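Local coordinates for uncharacterized protein (Legionella pneumophila subsp. pneumophila str. Philadelphia 1, PDB 4RXV) that is of unknown function but carries, in this N-terminal fragment, a RavJ-type peptidase domain of the papain-like CA clan, and so may act as a cysteine peptidase, at residues Ile119-Ile128 against Asn140-Leu151. Numbering follows the deposited sequence.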
loop_
_atom_site.group_PDB
_atom_site.type_symbol
_atom_site.label_atom_id
_atom_site.label_comp_id
_atom_site.label_asym_id
_atom_site.label_seq_id
_atom_site.Cartn_x
_atom_site.Cartn_y
_atom_site.Cartn_z
ATOM N N ILE A 119 1.649 2.888 -16.230
ATOM C CA ILE A 119 1.600 3.836 -15.122
ATOM C C ILE A 119 2.763 4.828 -15.246
ATOM O O ILE A 119 2.580 6.012 -15.020
ATOM C CB ILE A 119 1.601 3.140 -13.780
ATOM C CG1 ILE A 119 0.335 2.292 -13.684
ATOM C CG2 ILE A 119 1.732 4.182 -12.633
ATOM C CD1 ILE A 119 -0.572 2.669 -12.556
ATOM N N ARG A 120 3.938 4.334 -15.616
ATOM C CA ARG A 120 5.134 5.194 -15.721
ATOM C C ARG A 120 4.901 6.430 -16.579
ATOM O O ARG A 120 5.465 7.489 -16.329
ATOM C CB ARG A 120 6.319 4.466 -16.380
ATOM C CG ARG A 120 7.002 3.419 -15.584
ATOM C CD ARG A 120 7.969 3.985 -14.538
ATOM N NE ARG A 120 8.511 2.857 -13.801
ATOM C CZ ARG A 120 9.721 2.350 -13.951
ATOM N NH1 ARG A 120 10.613 2.895 -14.756
ATOM N NH2 ARG A 120 10.046 1.294 -13.252
ATOM N N THR A 121 4.123 6.297 -17.648
ATOM C CA THR A 121 3.982 7.424 -18.567
ATOM C C THR A 121 2.783 8.326 -18.276
ATOM O O THR A 121 2.642 9.387 -18.874
ATOM C CB THR A 121 3.891 6.945 -20.018
ATOM O OG1 THR A 121 2.711 6.162 -20.176
ATOM C CG2 THR A 121 5.096 6.107 -20.393
ATOM N N GLN A 122 1.917 7.901 -17.369
ATOM C CA GLN A 122 0.718 8.650 -17.024
ATOM C C GLN A 122 0.777 9.299 -15.636
ATOM O O GLN A 122 0.223 10.389 -15.451
ATOM C CB GLN A 122 -0.498 7.729 -17.131
ATOM C CG GLN A 122 -1.861 8.339 -16.807
ATOM C CD GLN A 122 -2.340 9.380 -17.810
ATOM O OE1 GLN A 122 -1.596 9.855 -18.660
ATOM N NE2 GLN A 122 -3.618 9.714 -17.721
ATOM N N TYR A 123 1.441 8.652 -14.674
ATOM C CA TYR A 123 1.477 9.120 -13.309
ATOM C C TYR A 123 2.886 9.075 -12.765
ATOM O O TYR A 123 3.668 8.211 -13.131
ATOM C CB TYR A 123 0.594 8.224 -12.416
ATOM C CG TYR A 123 -0.890 8.321 -12.666
ATOM C CD1 TYR A 123 -1.620 9.385 -12.179
ATOM C CD2 TYR A 123 -1.571 7.348 -13.369
ATOM C CE1 TYR A 123 -2.990 9.474 -12.395
ATOM C CE2 TYR A 123 -2.928 7.442 -13.601
ATOM C CZ TYR A 123 -3.633 8.508 -13.116
ATOM O OH TYR A 123 -4.983 8.567 -13.369
ATOM N N ASP A 124 3.165 9.983 -11.837
ATOM C CA ASP A 124 4.275 9.831 -10.911
ATOM C C ASP A 124 3.742 9.150 -9.644
ATOM O O ASP A 124 2.535 9.171 -9.369
ATOM C CB ASP A 124 4.884 11.196 -10.570
ATOM C CG ASP A 124 5.443 11.921 -11.776
ATOM O OD1 ASP A 124 6.222 11.306 -12.523
ATOM O OD2 ASP A 124 5.153 13.132 -11.945
ATOM N N VAL A 125 4.642 8.527 -8.876
ATOM C CA VAL A 125 4.271 7.799 -7.667
ATOM C C VAL A 125 4.884 8.510 -6.488
ATOM O O VAL A 125 6.033 8.953 -6.552
ATOM C CB VAL A 125 4.752 6.339 -7.747
ATOM C CG1 VAL A 125 4.438 5.596 -6.459
ATOM C CG2 VAL A 125 4.081 5.627 -8.903
ATOM N N ALA A 126 4.129 8.631 -5.406
ATOM C CA ALA A 126 4.666 9.179 -4.171
ATOM C C ALA A 126 4.249 8.296 -3.012
ATOM O O ALA A 126 3.243 7.582 -3.088
ATOM C CB ALA A 126 4.199 10.601 -3.940
ATOM N N VAL A 127 5.011 8.349 -1.941
ATOM C CA VAL A 127 4.642 7.670 -0.692
ATOM C C VAL A 127 4.681 8.704 0.410
ATOM O O VAL A 127 5.659 9.464 0.525
ATOM C CB VAL A 127 5.581 6.484 -0.388
ATOM C CG1 VAL A 127 5.162 5.787 0.921
ATOM C CG2 VAL A 127 5.582 5.499 -1.540
ATOM N N ILE A 128 3.614 8.761 1.172
ATOM C CA ILE A 128 3.415 9.781 2.183
ATOM C C ILE A 128 3.130 9.157 3.540
ATOM O O ILE A 128 2.559 8.072 3.656
ATOM C CB ILE A 128 2.245 10.747 1.807
ATOM C CG1 ILE A 128 0.876 10.053 1.901
ATOM C CG2 ILE A 128 2.476 11.337 0.416
ATOM C CD1 ILE A 128 -0.331 10.987 1.636
ATOM N N ASN A 140 1.341 5.061 6.365
ATOM C CA ASN A 140 1.832 5.474 5.055
ATOM C C ASN A 140 0.819 5.116 3.980
ATOM O O ASN A 140 0.085 4.124 4.092
ATOM C CB ASN A 140 3.206 4.906 4.775
ATOM C CG ASN A 140 4.232 5.407 5.785
ATOM O OD1 ASN A 140 4.202 6.564 6.180
ATOM N ND2 ASN A 140 5.110 4.544 6.213
ATOM N N ILE A 141 0.764 5.955 2.965
ATOM C CA ILE A 141 -0.173 5.836 1.853
ATOM C C ILE A 141 0.584 6.078 0.565
ATOM O O ILE A 141 1.487 6.910 0.516
ATOM C CB ILE A 141 -1.324 6.896 1.996
ATOM C CG1 ILE A 141 -2.138 6.598 3.265
ATOM C CG2 ILE A 141 -2.192 6.925 0.767
ATOM C CD1 ILE A 141 -3.165 7.684 3.586
ATOM N N THR A 142 0.210 5.382 -0.498
ATOM C CA THR A 142 0.783 5.581 -1.826
ATOM C C THR A 142 -0.128 6.469 -2.638
ATOM O O THR A 142 -1.357 6.332 -2.578
ATOM C CB THR A 142 1.104 4.234 -2.453
ATOM O OG1 THR A 142 2.184 3.686 -1.697
ATOM C CG2 THR A 142 1.511 4.318 -3.914
ATOM N N LEU A 143 0.471 7.374 -3.410
ATOM C CA LEU A 143 -0.259 8.260 -4.310
ATOM C C LEU A 143 0.185 8.063 -5.748
ATOM O O LEU A 143 1.360 7.841 -6.030
ATOM C CB LEU A 143 -0.050 9.739 -3.983
ATOM C CG LEU A 143 -0.349 10.181 -2.555
ATOM C CD1 LEU A 143 0.015 11.672 -2.411
ATOM C CD2 LEU A 143 -1.783 9.920 -2.186
ATOM N N LEU A 144 -0.784 8.188 -6.638
ATOM C CA LEU A 144 -0.552 8.403 -8.065
ATOM C C LEU A 144 -0.877 9.848 -8.381
ATOM O O LEU A 144 -2.007 10.277 -8.177
ATOM C CB LEU A 144 -1.439 7.476 -8.894
ATOM C CG LEU A 144 -1.093 5.990 -8.773
ATOM C CD1 LEU A 144 -2.283 5.121 -9.160
ATOM C CD2 LEU A 144 0.091 5.645 -9.626
ATOM N N VAL A 145 0.118 10.621 -8.810
ATOM C CA VAL A 145 -0.114 12.025 -9.135
ATOM C C VAL A 145 0.083 12.225 -10.627
ATOM O O VAL A 145 0.961 11.635 -11.222
ATOM C CB VAL A 145 0.787 12.986 -8.314
ATOM C CG1 VAL A 145 0.441 12.880 -6.818
ATOM C CG2 VAL A 145 2.260 12.731 -8.553
ATOM N N PRO A 146 -0.760 13.046 -11.254
ATOM C CA PRO A 146 -0.582 13.269 -12.681
ATOM C C PRO A 146 0.803 13.823 -12.979
ATOM O O PRO A 146 1.359 14.603 -12.219
ATOM C CB PRO A 146 -1.686 14.275 -13.011
ATOM C CG PRO A 146 -2.743 13.996 -11.999
ATOM C CD PRO A 146 -1.992 13.679 -10.753
ATOM N N LYS A 147 1.374 13.373 -14.086
ATOM C CA LYS A 147 2.689 13.824 -14.514
ATOM C C LYS A 147 2.799 15.330 -14.457
ATOM O O LYS A 147 1.929 16.022 -14.990
ATOM C CB LYS A 147 2.902 13.409 -15.967
ATOM C CG LYS A 147 3.235 11.974 -16.147
ATOM C CD LYS A 147 4.596 11.683 -15.605
ATOM C CE LYS A 147 5.022 10.299 -15.977
ATOM N NZ LYS A 147 6.313 9.991 -15.348
ATOM N N GLY A 148 3.888 15.838 -13.879
ATOM C CA GLY A 148 4.109 17.272 -13.814
ATOM C C GLY A 148 4.047 17.751 -12.384
ATOM O O GLY A 148 4.614 18.782 -12.025
ATOM N N SER A 149 3.361 16.985 -11.552
ATOM C CA SER A 149 3.166 17.367 -10.153
ATOM C C SER A 149 4.451 17.313 -9.322
ATOM O O SER A 149 5.273 16.421 -9.493
ATOM C CB SER A 149 2.129 16.454 -9.493
ATOM O OG SER A 149 0.922 16.409 -10.232
ATOM N N ARG A 150 4.606 18.265 -8.406
ATOM C CA ARG A 150 5.654 18.194 -7.397
ATOM C C ARG A 150 5.006 18.463 -6.058
ATOM O O ARG A 150 4.447 19.543 -5.825
ATOM C CB ARG A 150 6.749 19.224 -7.647
ATOM N N LEU A 151 5.066 17.485 -5.183
ATOM C CA LEU A 151 4.463 17.628 -3.893
ATOM C C LEU A 151 5.450 18.348 -3.007
ATOM O O LEU A 151 6.647 18.359 -3.286
ATOM C CB LEU A 151 4.149 16.248 -3.325
ATOM C CG LEU A 151 3.198 15.415 -4.191
ATOM C CD1 LEU A 151 3.016 14.047 -3.565
ATOM C CD2 LEU A 151 1.860 16.108 -4.394
HETATM O O HOH W 1 -1.017 12.432 -16.333
HETATM O O HOH W 2 6.990 7.752 -13.750
#
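Leu144 projects from strand 140-146 as a knob whose CD2 methyl enters a hollow walled by Ile119, Tyr123 and Val125. Its CB lies over one face of the Tyr123 ring in a CH-pi contact, 4.2 Å from the centroid, while CD2, one arm of the fork, carries on to CG2 of Ile119 at 3.7 Å; leucine suits the place, being apolar and long enough to do both. Tyr123 has CG beside its backbone N (chi1 -69°), which lays the ring against Leu144 and brings its edge to the carbonyl of Val145. Helix 105-114, touching Ile119, Val125 and Thr142, covers this face, and Ile9 of helix 6-14 meets Leu144.

The other face carries Asp124, Ala126 and Ile128 from one strand and Ile141, Leu143 and Val145 from its partner. Ala126 is small enough for Leu151, from the returning loop, to set CD1 3.7 Å from its CB. Beside it, Ile128 turns CG1 toward Ile141 and lays CG2 3.8 Å from CD1 of Leu143.

Six backbone hydrogen bonds join the strands, two in each of the pairs Asp124-Val145, Ala126-Leu143 and Ile128-Ile141. Past their end, the type II turn Pro146-Ser149 places Lys147 to arch back, bent at chi2 (-69°), until NZ meets Asp124 OD1 at 3.1 Å from above the carboxylate plane, a salt bridge whose Lys147 NZ also donates to a water at 2.8 Å. Gly148 suits the turn's positive phi (113°), and Ser149 OG bonds Pro146 O at 2.7 Å.

The arrangement is an antiparallel beta hairpin, strands 123-133 and 136-146, forming the centre of a four-stranded sheet packed against a helix, consistent with the papain-like fold of clan CA peptidases.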